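Local structure of single-stranded-DNA-specific exonuclease RecJ (Thermus thermophilus, 2ZXR) at residues A[183-187]-A[188-192]; A[196-199]-A[200-204]; A[351-354]-A[355-358]; A[511-515]-A[516-520]; A[544-547]-A[548-552]. The protein degrades single-stranded DNA in the 5' to 3' direction as a monomeric exonuclease that depends on divalent metal ions, magnesium supporting it better than manganese or cobalt. All coordinates share one frame; numbering follows the deposited sequence.

Interaction 1 (A[183-187]-A[188-192])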
loop_
_atom_site.group_PDB
_atom_site.type_symbol
_atom_site.label_atom_id
_atom_site.label_comp_id
_atom_site.label_asym_id
_atom_site.label_seq_id
_atom_site.Cartn_x
_atom_site.Cartn_y
_atom_site.Cartn_z
ATOM N N GLU A 183 4.270 16.863 5.554
ATOM C CA GLU A 183 4.930 16.403 4.323
ATOM C C GLU A 183 6.060 15.484 4.777
ATOM O O GLU A 183 6.648 15.714 5.833
ATOM C CB GLU A 183 5.532 17.573 3.540
ATOM C CG GLU A 183 4.530 18.600 3.071
ATOM C CD GLU A 183 3.466 18.012 2.167
ATOM O OE1 GLU A 183 2.558 18.770 1.772
ATOM O OE2 GLU A 183 3.532 16.809 1.842
ATOM N N LYS A 184 6.377 14.460 3.991
ATOM C CA LYS A 184 7.445 13.548 4.384
ATOM C C LYS A 184 8.509 13.309 3.300
ATOM O O LYS A 184 8.726 12.182 2.857
ATOM C CB LYS A 184 6.814 12.233 4.836
ATOM C CG LYS A 184 5.727 12.465 5.894
ATOM C CD LYS A 184 4.922 11.202 6.176
ATOM C CE LYS A 184 4.102 11.345 7.469
ATOM N NZ LYS A 184 4.960 11.749 8.632
ATOM N N PRO A 185 9.185 14.380 2.862
ATOM C CA PRO A 185 10.217 14.224 1.830
ATOM C C PRO A 185 11.333 13.294 2.325
ATOM O O PRO A 185 11.538 13.140 3.527
ATOM C CB PRO A 185 10.671 15.664 1.574
ATOM C CG PRO A 185 10.394 16.353 2.869
ATOM C CD PRO A 185 9.070 15.787 3.299
ATOM N N THR A 186 12.039 12.642 1.413
ATOM C CA THR A 186 13.095 11.719 1.841
ATOM C C THR A 186 14.475 12.377 1.742
ATOM O O THR A 186 14.582 13.583 1.548
ATOM C CB THR A 186 13.091 10.422 0.975
ATOM O OG1 THR A 186 13.449 10.743 -0.374
ATOM C CG2 THR A 186 11.706 9.784 0.971
ATOM N N GLY A 187 15.525 11.574 1.872
ATOM C CA GLY A 187 16.867 12.121 1.769
ATOM C C GLY A 187 17.075 12.786 0.413
ATOM O O GLY A 187 17.641 13.877 0.327
ATOM N N ALA A 188 16.639 12.122 -0.652
ATOM C CA ALA A 188 16.786 12.660 -1.994
ATOM C C ALA A 188 15.789 13.804 -2.207
ATOM O O ALA A 188 16.058 14.741 -2.965
ATOM C CB ALA A 188 16.575 11.553 -3.041
ATOM N N GLY A 189 14.638 13.717 -1.540
ATOM C CA GLY A 189 13.640 14.769 -1.661
ATOM C C GLY A 189 14.153 16.078 -1.076
ATOM O O GLY A 189 13.951 17.165 -1.651
ATOM N N VAL A 190 14.817 15.968 0.081
ATOM C CA VAL A 190 15.384 17.126 0.763
ATOM C C VAL A 190 16.608 17.660 -0.026
ATOM O O VAL A 190 16.773 18.871 -0.143
ATOM C CB VAL A 190 15.752 16.774 2.242
ATOM C CG1 VAL A 190 16.471 17.968 2.908
ATOM C CG2 VAL A 190 14.463 16.444 3.040
ATOM N N ALA A 191 17.439 16.773 -0.578
ATOM C CA ALA A 191 18.568 17.223 -1.410
ATOM C C ALA A 191 17.997 18.063 -2.584
ATOM O O ALA A 191 18.548 19.099 -2.977
ATOM C CB ALA A 191 19.311 16.035 -1.976
ATOM N N PHE A 192 16.893 17.583 -3.144
ATOM C CA PHE A 192 16.223 18.260 -4.252
ATOM C C PHE A 192 15.691 19.627 -3.773
ATOM O O PHE A 192 15.859 20.627 -4.439
ATOM C CB PHE A 192 15.072 17.363 -4.733
ATOM C CG PHE A 192 14.238 17.955 -5.813
ATOM C CD1 PHE A 192 14.667 17.936 -7.122
ATOM C CD2 PHE A 192 12.991 18.509 -5.524
ATOM C CE1 PHE A 192 13.872 18.450 -8.139
ATOM C CE2 PHE A 192 12.192 19.030 -6.543
ATOM C CZ PHE A 192 12.637 18.994 -7.842
#
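Gly187 and Thr186 meet Ala188, Gly189 and Val190 round the first turn of helix 187-201. Val190 N bonds Thr186 O at 2.8 Å, and Ala191 N bonds Gly187 O at 3.0 Å. Thr186 is the N-cap: with OG1 set between its own backbone N and carbonyl carbon (chi1 66°), the hydroxyl faces the start of the helix and takes a long, weak bond from Gly189 N (3.4 Å from OG1). Its stronger partner is Asp84 OD1, which also receives Ala188 N, while OD2 of the same carboxylate receives Gly187 N. Asp84 is a ligand of the bound magnesium ion, so this helix start belongs to the second shell of the metal site in the DHH domain, its two N-H groups and the Thr186 hydroxyl positioning the carboxylate. Thr186 also touches Asp221, another metal ligand. Val190 packs back over the turn. Its CG2, anti to the carbonyl carbon, comes 3.2 Å from Thr186 O and 4.1 Å from Pro185 CG, where the proline ring and the valine meet at a slant. Beyond them, Pro185 rests on Pro175 and on Trp228 of helix 227-239, whereas Ala188 touches Thr87 of helix 83-98.

Interaction 2 (A[196-199]-A[200-204])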
loop_
_atom_site.group_PDB
_atom_site.type_symbol
_atom_site.label_atom_id
_atom_site.label_comp_id
_atom_site.label_asym_id
_atom_site.label_seq_id
_atom_site.Cartn_x
_atom_site.Cartn_y
_atom_site.Cartn_z
ATOM N N TRP A 196 16.838 23.367 -4.972
ATOM C CA TRP A 196 15.779 24.284 -5.403
ATOM C C TRP A 196 15.861 25.621 -4.632
ATOM O O TRP A 196 15.721 26.709 -5.217
ATOM C CB TRP A 196 14.420 23.615 -5.178
ATOM C CG TRP A 196 13.223 24.300 -5.793
ATOM C CD1 TRP A 196 13.110 25.612 -6.161
ATOM C CD2 TRP A 196 11.948 23.702 -6.056
ATOM N NE1 TRP A 196 11.841 25.863 -6.632
ATOM C CE2 TRP A 196 11.111 24.707 -6.577
ATOM C CE3 TRP A 196 11.432 22.410 -5.893
ATOM C CZ2 TRP A 196 9.781 24.466 -6.942
ATOM C CZ3 TRP A 196 10.099 22.169 -6.260
ATOM C CH2 TRP A 196 9.295 23.200 -6.778
ATOM N N ALA A 197 16.075 25.530 -3.323
ATOM C CA ALA A 197 16.211 26.719 -2.489
ATOM C C ALA A 197 17.385 27.560 -3.008
ATOM O O ALA A 197 17.291 28.779 -3.081
ATOM C CB ALA A 197 16.441 26.312 -1.031
ATOM N N LEU A 198 18.485 26.908 -3.371
ATOM C CA LEU A 198 19.647 27.614 -3.903
ATOM C C LEU A 198 19.307 28.300 -5.247
ATOM O O LEU A 198 19.728 29.428 -5.501
ATOM C CB LEU A 198 20.822 26.644 -4.099
ATOM C CG LEU A 198 22.080 27.235 -4.766
ATOM C CD1 LEU A 198 22.658 28.366 -3.905
ATOM C CD2 LEU A 198 23.119 26.146 -4.978
ATOM N N HIS A 199 18.577 27.599 -6.114
ATOM C CA HIS A 199 18.169 28.165 -7.404
ATOM C C HIS A 199 17.327 29.412 -7.185
ATOM O O HIS A 199 17.461 30.412 -7.893
ATOM C CB HIS A 199 17.361 27.145 -8.210
ATOM C CG HIS A 199 18.220 26.189 -8.968
ATOM N ND1 HIS A 199 17.946 25.810 -10.263
ATOM C CD2 HIS A 199 19.408 25.621 -8.650
ATOM C CE1 HIS A 199 18.935 25.061 -10.718
ATOM N NE2 HIS A 199 19.835 24.932 -9.756
ATOM N N GLU A 200 16.439 29.342 -6.206
ATOM C CA GLU A 200 15.604 30.482 -5.891
ATOM C C GLU A 200 16.488 31.668 -5.502
ATOM O O GLU A 200 16.276 32.776 -5.994
ATOM C CB GLU A 200 14.657 30.131 -4.751
ATOM C CG GLU A 200 13.618 29.120 -5.174
ATOM C CD GLU A 200 12.357 29.781 -5.672
ATOM O OE1 GLU A 200 11.628 29.174 -6.511
ATOM O OE2 GLU A 200 12.091 30.915 -5.206
ATOM N N ARG A 201 17.461 31.441 -4.617
ATOM C CA ARG A 201 18.370 32.512 -4.199
ATOM C C ARG A 201 19.133 33.091 -5.377
ATOM O O ARG A 201 19.367 34.297 -5.425
ATOM C CB ARG A 201 19.419 32.020 -3.186
ATOM C CG ARG A 201 18.950 31.918 -1.733
ATOM C CD ARG A 201 20.134 31.666 -0.796
ATOM N NE ARG A 201 20.988 32.851 -0.628
ATOM C CZ ARG A 201 20.713 33.861 0.198
ATOM N NH1 ARG A 201 19.609 33.841 0.939
ATOM N NH2 ARG A 201 21.548 34.897 0.292
ATOM N N LEU A 202 19.526 32.230 -6.313
ATOM C CA LEU A 202 20.293 32.646 -7.466
ATOM C C LEU A 202 19.438 33.189 -8.588
ATOM O O LEU A 202 19.963 33.535 -9.636
ATOM C CB LEU A 202 21.124 31.473 -7.997
ATOM C CG LEU A 202 22.213 30.934 -7.052
ATOM C CD1 LEU A 202 22.913 29.711 -7.661
ATOM C CD2 LEU A 202 23.223 32.049 -6.802
ATOM N N GLY A 203 18.124 33.258 -8.370
ATOM C CA GLY A 203 17.241 33.751 -9.415
ATOM C C GLY A 203 17.102 32.803 -10.593
ATOM O O GLY A 203 16.902 33.244 -11.724
ATOM N N LEU A 204 17.202 31.496 -10.341
ATOM C CA LEU A 204 17.074 30.516 -11.408
ATOM C C LEU A 204 15.752 29.740 -11.272
ATOM O O LEU A 204 15.191 29.628 -10.186
ATOM C CB LEU A 204 18.259 29.536 -11.387
ATOM C CG LEU A 204 19.661 30.146 -11.456
ATOM C CD1 LEU A 204 20.716 29.041 -11.386
ATOM C CD2 LEU A 204 19.814 30.944 -12.773
#
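Trp196 and Glu200, one turn apart near the end of helix 187-201, lie side by side and point the same way. The indole NE1 gives a weak hydrogen bond to Glu200 OE1 (3.3 Å), bent to 142° at the hydrogen. OE1 arrives at the edge of the indole, near its plane, although the carboxylate is turned 42° from the ring. Glu200 CG, placed beside its backbone N by the first torsion, lies 3.7 Å from Trp196 CD1; a bend at chi2 then turns the carboxylate to let OE1 reach NE1. A second pair, Leu198 and Leu202, meets at a slant, with Leu202 CD1 3.9 Å from Leu198 CG. In the third, Leu204 brings CB to 3.9 Å from His199 ND1 and holds CD1 over one face of the imidazole.

The backbone positions these pairs. Regular helical bonds run from Glu200 N to Trp196 O, Arg201 N to Ala197 O and Leu202 N to Leu198 O. Gly203 then leaves the helix with positive phi in a Schellman motif, and Leu204 N turns back to His199 O at 2.7 Å, which brings its side chain against the histidine. Further out, His199 ND1 bonds Pro205 O, Arg201 forms a salt bridge with Glu66 of helix 60-70, and Trp196 packs on Pro207.

The chemistry is therefore uneven: a short, nearly straight backbone bond (169°) fixes the C-terminal turn, whereas the long, bent indole-carboxylate bond is weak and probably a minor contribution beside it.

Interaction 3 (A[351-354]-A[355-358])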
loop_
_atom_site.group_PDB
_atom_site.type_symbol
_atom_site.label_atom_id
_atom_site.label_comp_id
_atom_site.label_asym_id
_atom_site.label_seq_id
_atom_site.Cartn_x
_atom_site.Cartn_y
_atom_site.Cartn_z
ATOM N N ILE A 351 11.183 -13.708 5.500
ATOM C CA ILE A 351 10.763 -14.690 6.505
ATOM C C ILE A 351 9.579 -14.157 7.284
ATOM O O ILE A 351 8.625 -14.877 7.567
ATOM C CB ILE A 351 11.902 -15.031 7.491
ATOM C CG1 ILE A 351 12.994 -15.789 6.735
ATOM C CG2 ILE A 351 11.343 -15.860 8.673
ATOM C CD1 ILE A 351 14.238 -16.160 7.556
ATOM N N LEU A 352 9.650 -12.891 7.653
ATOM C CA LEU A 352 8.565 -12.282 8.389
ATOM C C LEU A 352 7.262 -12.382 7.592
ATOM O O LEU A 352 6.174 -12.551 8.166
ATOM C CB LEU A 352 8.886 -10.817 8.655
ATOM C CG LEU A 352 7.799 -9.939 9.275
ATOM C CD1 LEU A 352 8.453 -8.876 10.134
ATOM C CD2 LEU A 352 6.925 -9.314 8.172
ATOM N N GLU A 353 7.367 -12.307 6.268
ATOM C CA GLU A 353 6.161 -12.338 5.448
ATOM C C GLU A 353 5.539 -13.723 5.315
ATOM O O GLU A 353 4.332 -13.858 5.178
ATOM C CB GLU A 353 6.461 -11.763 4.063
ATOM C CG GLU A 353 5.248 -11.175 3.394
ATOM C CD GLU A 353 4.630 -10.019 4.182
ATOM O OE1 GLU A 353 3.389 -10.068 4.399
ATOM O OE2 GLU A 353 5.370 -9.072 4.574
ATOM N N ALA A 354 6.370 -14.750 5.350
ATOM C CA ALA A 354 5.897 -16.117 5.218
ATOM C C ALA A 354 5.373 -16.577 6.561
ATOM O O ALA A 354 4.578 -17.506 6.665
ATOM C CB ALA A 354 7.072 -17.021 4.808
ATOM N N THR A 355 5.806 -15.866 7.582
ATOM C CA THR A 355 5.553 -16.231 8.960
ATOM C C THR A 355 4.688 -15.303 9.838
ATOM O O THR A 355 4.069 -15.744 10.820
ATOM C CB THR A 355 6.966 -16.409 9.569
ATOM O OG1 THR A 355 7.180 -17.778 9.919
ATOM C CG2 THR A 355 7.191 -15.465 10.701
ATOM N N LEU A 356 4.653 -14.025 9.500
ATOM C CA LEU A 356 3.906 -13.058 10.299
ATOM C C LEU A 356 4.447 -13.028 11.737
ATOM O O LEU A 356 3.685 -13.003 12.704
ATOM C CB LEU A 356 2.418 -13.410 10.295
ATOM C CG LEU A 356 1.490 -12.432 9.557
ATOM C CD1 LEU A 356 2.161 -11.838 8.312
ATOM C CD2 LEU A 356 0.205 -13.158 9.209
ATOM N N ARG A 357 5.775 -13.039 11.862
ATOM C CA ARG A 357 6.447 -12.999 13.160
ATOM C C ARG A 357 7.683 -12.098 13.077
ATOM O O ARG A 357 8.278 -11.929 12.014
ATOM C CB ARG A 357 6.923 -14.391 13.573
ATOM C CG ARG A 357 5.853 -15.424 13.807
ATOM C CD ARG A 357 5.017 -15.072 14.997
ATOM N NE ARG A 357 4.022 -16.105 15.238
ATOM C CZ ARG A 357 3.153 -16.081 16.240
ATOM N NH1 ARG A 357 3.167 -15.070 17.100
ATOM N NH2 ARG A 357 2.264 -17.056 16.363
ATOM N N PRO A 358 8.084 -11.507 14.210
ATOM C CA PRO A 358 9.266 -10.645 14.211
ATOM C C PRO A 358 10.441 -11.564 13.837
ATOM O O PRO A 358 10.438 -12.754 14.197
ATOM C CB PRO A 358 9.347 -10.170 15.662
ATOM C CG PRO A 358 7.935 -10.279 16.161
ATOM C CD PRO A 358 7.445 -11.554 15.537
#
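This is a helix C-terminal turn, in which the last residues of helix 341-355 meet Thr355, Leu356 and Arg357 as the chain swings round toward strand 359-363. Leu352 O is the main acceptor: it takes Leu356 N at an unusually short 2.5 Å, a length that is doubtful in detail, bent to 142° at the hydrogen, and a weak bond from Thr355 N at 3.4 Å. Thr355 N is shared, since it also reaches Ile351 O at 3.0 Å in a second weak bond with an angle of only 124°. Leu356 ends the helical conformation with a positive phi, uncommon for a residue other than glycine, and the reversal brings Arg357 O back alongside Leu352. There the leucine CG lies 3.4 Å from Arg357 O, with CB and CD1 of the same side chain close by; CG anti to the backbone N (chi1 173°) sets the branch beside that carbonyl. In the DHHA1 domain this turn joins a helix to a strand of the mixed sheet, and Pro358 pairs through its backbone with Ile332 on the neighbouring strand 332-335. Outside the turn, Arg4 donates to the carbonyls of Thr355 and Leu356, and Arg357 NH1 forms a salt bridge with Asp423 OD2.

Interaction 4 (A[511-515]-A[516-520])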
loop_
_atom_site.group_PDB
_atom_site.type_symbol
_atom_site.label_atom_id
_atom_site.label_comp_id
_atom_site.label_asym_id
_atom_site.label_seq_id
_atom_site.Cartn_x
_atom_site.Cartn_y
_atom_site.Cartn_z
ATOM N N GLU A 511 -6.374 -4.810 -16.060
ATOM C CA GLU A 511 -6.619 -4.607 -17.483
ATOM C C GLU A 511 -5.478 -5.392 -18.114
ATOM O O GLU A 511 -4.338 -4.931 -18.113
ATOM C CB GLU A 511 -6.505 -3.132 -17.873
ATOM C CG GLU A 511 -6.774 -2.869 -19.373
ATOM C CD GLU A 511 -6.736 -1.378 -19.745
ATOM O OE1 GLU A 511 -5.643 -0.782 -19.717
ATOM O OE2 GLU A 511 -7.804 -0.795 -20.057
ATOM N N ASN A 512 -5.770 -6.586 -18.614
ATOM C CA ASN A 512 -4.738 -7.411 -19.227
ATOM C C ASN A 512 -4.780 -7.300 -20.746
ATOM O O ASN A 512 -5.815 -7.505 -21.369
ATOM C CB ASN A 512 -4.901 -8.879 -18.809
ATOM C CG ASN A 512 -4.761 -9.071 -17.312
ATOM O OD1 ASN A 512 -3.928 -8.437 -16.681
ATOM N ND2 ASN A 512 -5.567 -9.957 -16.745
ATOM N N ALA A 513 -3.644 -6.968 -21.342
ATOM C CA ALA A 513 -3.587 -6.829 -22.784
ATOM C C ALA A 513 -2.960 -8.061 -23.409
ATOM O O ALA A 513 -2.053 -8.678 -22.844
ATOM C CB ALA A 513 -2.793 -5.590 -23.155
ATOM N N TRP A 514 -3.466 -8.422 -24.575
ATOM C CA TRP A 514 -2.947 -9.569 -25.296
ATOM C C TRP A 514 -3.414 -9.567 -26.744
ATOM O O TRP A 514 -4.582 -9.328 -27.035
ATOM C CB TRP A 514 -3.377 -10.868 -24.630
ATOM C CG TRP A 514 -2.803 -12.049 -25.320
ATOM C CD1 TRP A 514 -3.315 -12.695 -26.405
ATOM C CD2 TRP A 514 -1.556 -12.686 -25.022
ATOM N NE1 TRP A 514 -2.463 -13.700 -26.806
ATOM C CE2 TRP A 514 -1.374 -13.713 -25.976
ATOM C CE3 TRP A 514 -0.571 -12.486 -24.043
ATOM C CZ2 TRP A 514 -0.244 -14.541 -25.984
ATOM C CZ3 TRP A 514 0.555 -13.311 -24.048
ATOM C CH2 TRP A 514 0.706 -14.326 -25.017
ATOM N N ASN A 515 -2.482 -9.820 -27.655
ATOM C CA ASN A 515 -2.834 -9.872 -29.063
ATOM C C ASN A 515 -3.531 -8.567 -29.455
ATOM O O ASN A 515 -4.469 -8.565 -30.254
ATOM C CB ASN A 515 -3.764 -11.069 -29.293
ATOM C CG ASN A 515 -3.607 -11.672 -30.664
ATOM O OD1 ASN A 515 -2.551 -11.534 -31.294
ATOM N ND2 ASN A 515 -4.645 -12.365 -31.134
ATOM N N GLY A 516 -3.071 -7.462 -28.877
ATOM C CA GLY A 516 -3.661 -6.171 -29.172
ATOM C C GLY A 516 -5.077 -5.998 -28.643
ATOM O O GLY A 516 -5.810 -5.128 -29.113
ATOM N N HIS A 517 -5.463 -6.816 -27.665
ATOM C CA HIS A 517 -6.803 -6.733 -27.079
ATOM C C HIS A 517 -6.743 -6.682 -25.558
ATOM O O HIS A 517 -5.806 -7.185 -24.953
ATOM C CB HIS A 517 -7.635 -7.918 -27.546
ATOM C CG HIS A 517 -7.726 -8.015 -29.033
ATOM N ND1 HIS A 517 -7.760 -9.220 -29.706
ATOM C CD2 HIS A 517 -7.769 -7.050 -29.986
ATOM C CE1 HIS A 517 -7.817 -8.993 -31.007
ATOM N NE2 HIS A 517 -7.824 -7.686 -31.203
ATOM N N LEU A 518 -7.754 -6.063 -24.956
ATOM C CA LEU A 518 -7.818 -5.897 -23.508
ATOM C C LEU A 518 -8.875 -6.795 -22.892
ATOM O O LEU A 518 -9.880 -7.081 -23.519
ATOM C CB LEU A 518 -8.125 -4.434 -23.186
ATOM C CG LEU A 518 -7.204 -3.409 -23.859
ATOM C CD1 LEU A 518 -7.662 -1.990 -23.555
ATOM C CD2 LEU A 518 -5.781 -3.613 -23.371
ATOM N N ALA A 519 -8.623 -7.260 -21.670
ATOM C CA ALA A 519 -9.551 -8.108 -20.925
ATOM C C ALA A 519 -9.513 -7.634 -19.463
ATOM O O ALA A 519 -8.434 -7.517 -18.875
ATOM C CB ALA A 519 -9.132 -9.580 -21.007
ATOM N N TYR A 520 -10.690 -7.372 -18.890
ATOM C CA TYR A 520 -10.798 -6.897 -17.517
ATOM C C TYR A 520 -11.031 -8.044 -16.588
ATOM O O TYR A 520 -12.101 -8.622 -16.557
ATOM C CB TYR A 520 -11.912 -5.873 -17.439
ATOM C CG TYR A 520 -11.509 -4.667 -18.227
ATOM C CD1 TYR A 520 -10.777 -3.640 -17.626
ATOM C CD2 TYR A 520 -11.740 -4.606 -19.606
ATOM C CE1 TYR A 520 -10.282 -2.583 -18.372
ATOM C CE2 TYR A 520 -11.247 -3.558 -20.364
ATOM C CZ TYR A 520 -10.519 -2.552 -19.745
ATOM O OH TYR A 520 -10.016 -1.516 -20.484
#
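Backbone hydrogen bonds join Asn512 to Ala519 and Trp514 to His517, the two hydrogen-bonded pairs of an antiparallel hairpin. Asn512 N meets Ala519 O at 2.8 Å, and the return bond from Ala519 N to Asn512 O has the same length. Trp514 N approaches His517 O in the carbonyl plane at 2.7 Å. The return bond, from His517 N to Trp514 O, is different: here, at the bond that closes the turn, the donor stands well above the carbonyl plane. Between these pairs, CA-H groups contribute, with Ala513 CA 3.1 Å from His517 O and Leu518 CA near Asn512 O.

The turn is type I', with Asn515 and Gly516 at its corners, both at positive phi, and it links strands 503-514 and 517-528 of the mixed sheet in the OB domain. At its end Asn515 O lies over the centre of one face of the His517 imidazole, 3.3 Å above the plane.

Among the side chains, Tyr520 OH donates to Glu511 OE2; their 2.4 Å separation is shorter than usual and its exact value is doubtful. The glutamate, extended with CG anti to the backbone N (chi1 -179°), runs alongside the tyrosine and carries its carboxylate to the hydroxyl, its plane 66° from the ring. Both residues touch Phe444 of helix 440-447. Apolar contact is slight: Leu518 CD2 reaches Ala513 CB at 3.6 Å, while its CD1 lies near Glu511 OE2. On the sheet face carrying Asn512 and Ala519, Asn512 ND2 bonds Glu521 OE2.

Interaction 5 (A[544-547]-A[548-552])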
loop_
_atom_site.group_PDB
_atom_site.type_symbol
_atom_site.label_atom_id
_atom_site.label_comp_id
_atom_site.label_asym_id
_atom_site.label_seq_id
_atom_site.Cartn_x
_atom_site.Cartn_y
_atom_site.Cartn_z
ATOM N N LEU A 544 -32.535 -12.252 8.195
ATOM C CA LEU A 544 -33.145 -13.536 8.508
ATOM C C LEU A 544 -33.660 -14.064 7.168
ATOM O O LEU A 544 -34.248 -13.311 6.394
ATOM C CB LEU A 544 -34.317 -13.345 9.466
ATOM C CG LEU A 544 -35.102 -14.566 9.937
ATOM C CD1 LEU A 544 -34.268 -15.386 10.909
ATOM C CD2 LEU A 544 -36.377 -14.097 10.640
ATOM N N PRO A 545 -33.422 -15.353 6.872
ATOM C CA PRO A 545 -33.869 -15.984 5.628
ATOM C C PRO A 545 -35.393 -15.848 5.481
ATOM O O PRO A 545 -36.119 -15.942 6.470
ATOM C CB PRO A 545 -33.438 -17.437 5.802
ATOM C CG PRO A 545 -32.198 -17.312 6.661
ATOM C CD PRO A 545 -32.629 -16.289 7.688
ATOM N N LEU A 546 -35.866 -15.634 4.255
ATOM C CA LEU A 546 -37.302 -15.471 4.020
ATOM C C LEU A 546 -38.152 -16.627 4.563
ATOM O O LEU A 546 -39.229 -16.403 5.133
ATOM C CB LEU A 546 -37.606 -15.303 2.534
ATOM C CG LEU A 546 -39.112 -15.112 2.276
ATOM C CD1 LEU A 546 -39.574 -13.824 2.940
ATOM C CD2 LEU A 546 -39.409 -15.046 0.772
ATOM N N LEU A 547 -37.684 -17.859 4.375
ATOM C CA LEU A 547 -38.430 -19.015 4.868
ATOM C C LEU A 547 -38.649 -18.886 6.370
ATOM O O LEU A 547 -39.767 -19.048 6.854
ATOM C CB LEU A 547 -37.675 -20.316 4.578
ATOM C CG LEU A 547 -37.423 -20.607 3.104
ATOM C CD1 LEU A 547 -36.532 -21.838 2.979
ATOM C CD2 LEU A 547 -38.745 -20.813 2.385
ATOM N N GLU A 548 -37.587 -18.604 7.110
ATOM C CA GLU A 548 -37.738 -18.462 8.550
ATOM C C GLU A 548 -38.681 -17.328 8.907
ATOM O O GLU A 548 -39.501 -17.468 9.802
ATOM C CB GLU A 548 -36.391 -18.221 9.225
ATOM C CG GLU A 548 -35.524 -19.447 9.316
ATOM C CD GLU A 548 -34.222 -19.170 10.040
ATOM O OE1 GLU A 548 -34.268 -18.556 11.134
ATOM O OE2 GLU A 548 -33.157 -19.572 9.519
ATOM N N ALA A 549 -38.571 -16.204 8.212
ATOM C CA ALA A 549 -39.419 -15.062 8.509
ATOM C C ALA A 549 -40.906 -15.364 8.301
ATOM O O ALA A 549 -41.746 -14.973 9.121
ATOM C CB ALA A 549 -39.006 -13.847 7.653
ATOM N N LEU A 550 -41.223 -16.039 7.199
ATOM C CA LEU A 550 -42.608 -16.353 6.880
ATOM C C LEU A 550 -43.205 -17.333 7.870
ATOM O O LEU A 550 -44.377 -17.233 8.197
ATOM C CB LEU A 550 -42.722 -16.890 5.438
ATOM C CG LEU A 550 -42.465 -15.828 4.354
ATOM C CD1 LEU A 550 -42.344 -16.490 2.993
ATOM C CD2 LEU A 550 -43.573 -14.782 4.364
ATOM N N ALA A 551 -42.398 -18.266 8.356
ATOM C CA ALA A 551 -42.884 -19.236 9.339
ATOM C C ALA A 551 -43.324 -18.488 10.600
ATOM O O ALA A 551 -44.400 -18.738 11.136
ATOM C CB ALA A 551 -41.784 -20.255 9.694
ATOM N N ARG A 552 -42.498 -17.547 11.056
ATOM C CA ARG A 552 -42.824 -16.785 12.256
ATOM C C ARG A 552 -44.020 -15.870 12.045
ATOM O O ARG A 552 -44.822 -15.661 12.957
ATOM C CB ARG A 552 -41.592 -16.009 12.725
ATOM C CG ARG A 552 -40.544 -16.938 13.327
ATOM C CD ARG A 552 -39.127 -16.324 13.444
ATOM N NE ARG A 552 -39.086 -15.074 14.190
ATOM C CZ ARG A 552 -37.969 -14.426 14.534
ATOM N NH1 ARG A 552 -38.052 -13.278 15.210
ATOM N NH2 ARG A 552 -36.766 -14.922 14.229
#
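Leu544 and Pro545 lead into helix 546-554 and pack on its first turns, with Pro545 as the N-cap residue, in the C-terminal domain where strand 541-543 of a parallel sheet passes into the helix. Leu544 is paired through its backbone with Val603. It holds CG anti to its backbone N (chi1 -180°), which directs CD1 to the Glu548 carboxylate and CD2 to Ala549 and Arg552. The side chain crosses Glu548 at about a right angle. CD1 lies 3.2 Å from Glu548 OE1, and CD2 is 3.8 Å from Ala549 CA.

Glu548 stretches straight out beyond CG (chi2 -178°) and lies beside Pro545, pointing the same way, with OE2 3.8 Å from the proline CG. The carboxylate thus spans Leu544 CD1 on one oxygen and the proline ring on the other, contacts that are close packing and not polar bonds.

The next pair, Leu546 and Leu550, differ in their first torsions. Leu546 has CG anti to the backbone N, whereas Leu550 has CG anti to the carbonyl carbon (chi1 -70°); the two side chains meet at a slant, Leu550 CD1 3.6 Å from Leu546 CG. Regular helical bonds tie the turn together, Ala549 N to Pro545 O at 3.0 Å and Leu550 N to Leu546 O at 2.9 Å.

Arg552 bends at chi3, and its guanidinium forms salt bridges with Glu602 through NH1 and with Glu557 through NE. The same group comes back toward the leucine, leaving Arg552 NH2 3.7 Å from Leu544 CD2.

The five contacts follow one another along the chain. Interactions 1 and 2 share helix 187-201 of the DHH domain, one at its start beside the magnesium ion and the other at its C-terminal end, their centres about 17 Å apart, so that one helix runs from the metal site outward to the surface. Interaction 3 belongs to the DHHA1 domain, its centre about 30 Å from that of interaction 1, and interaction 4 to the OB domain, about 35 Å from interaction 3 between centres. Interaction 5, in the C-terminal domain, lies about 61 Å from interaction 1 between centres, on the opposite side of the chain's centre. Only interaction 1 adjoins the metal site.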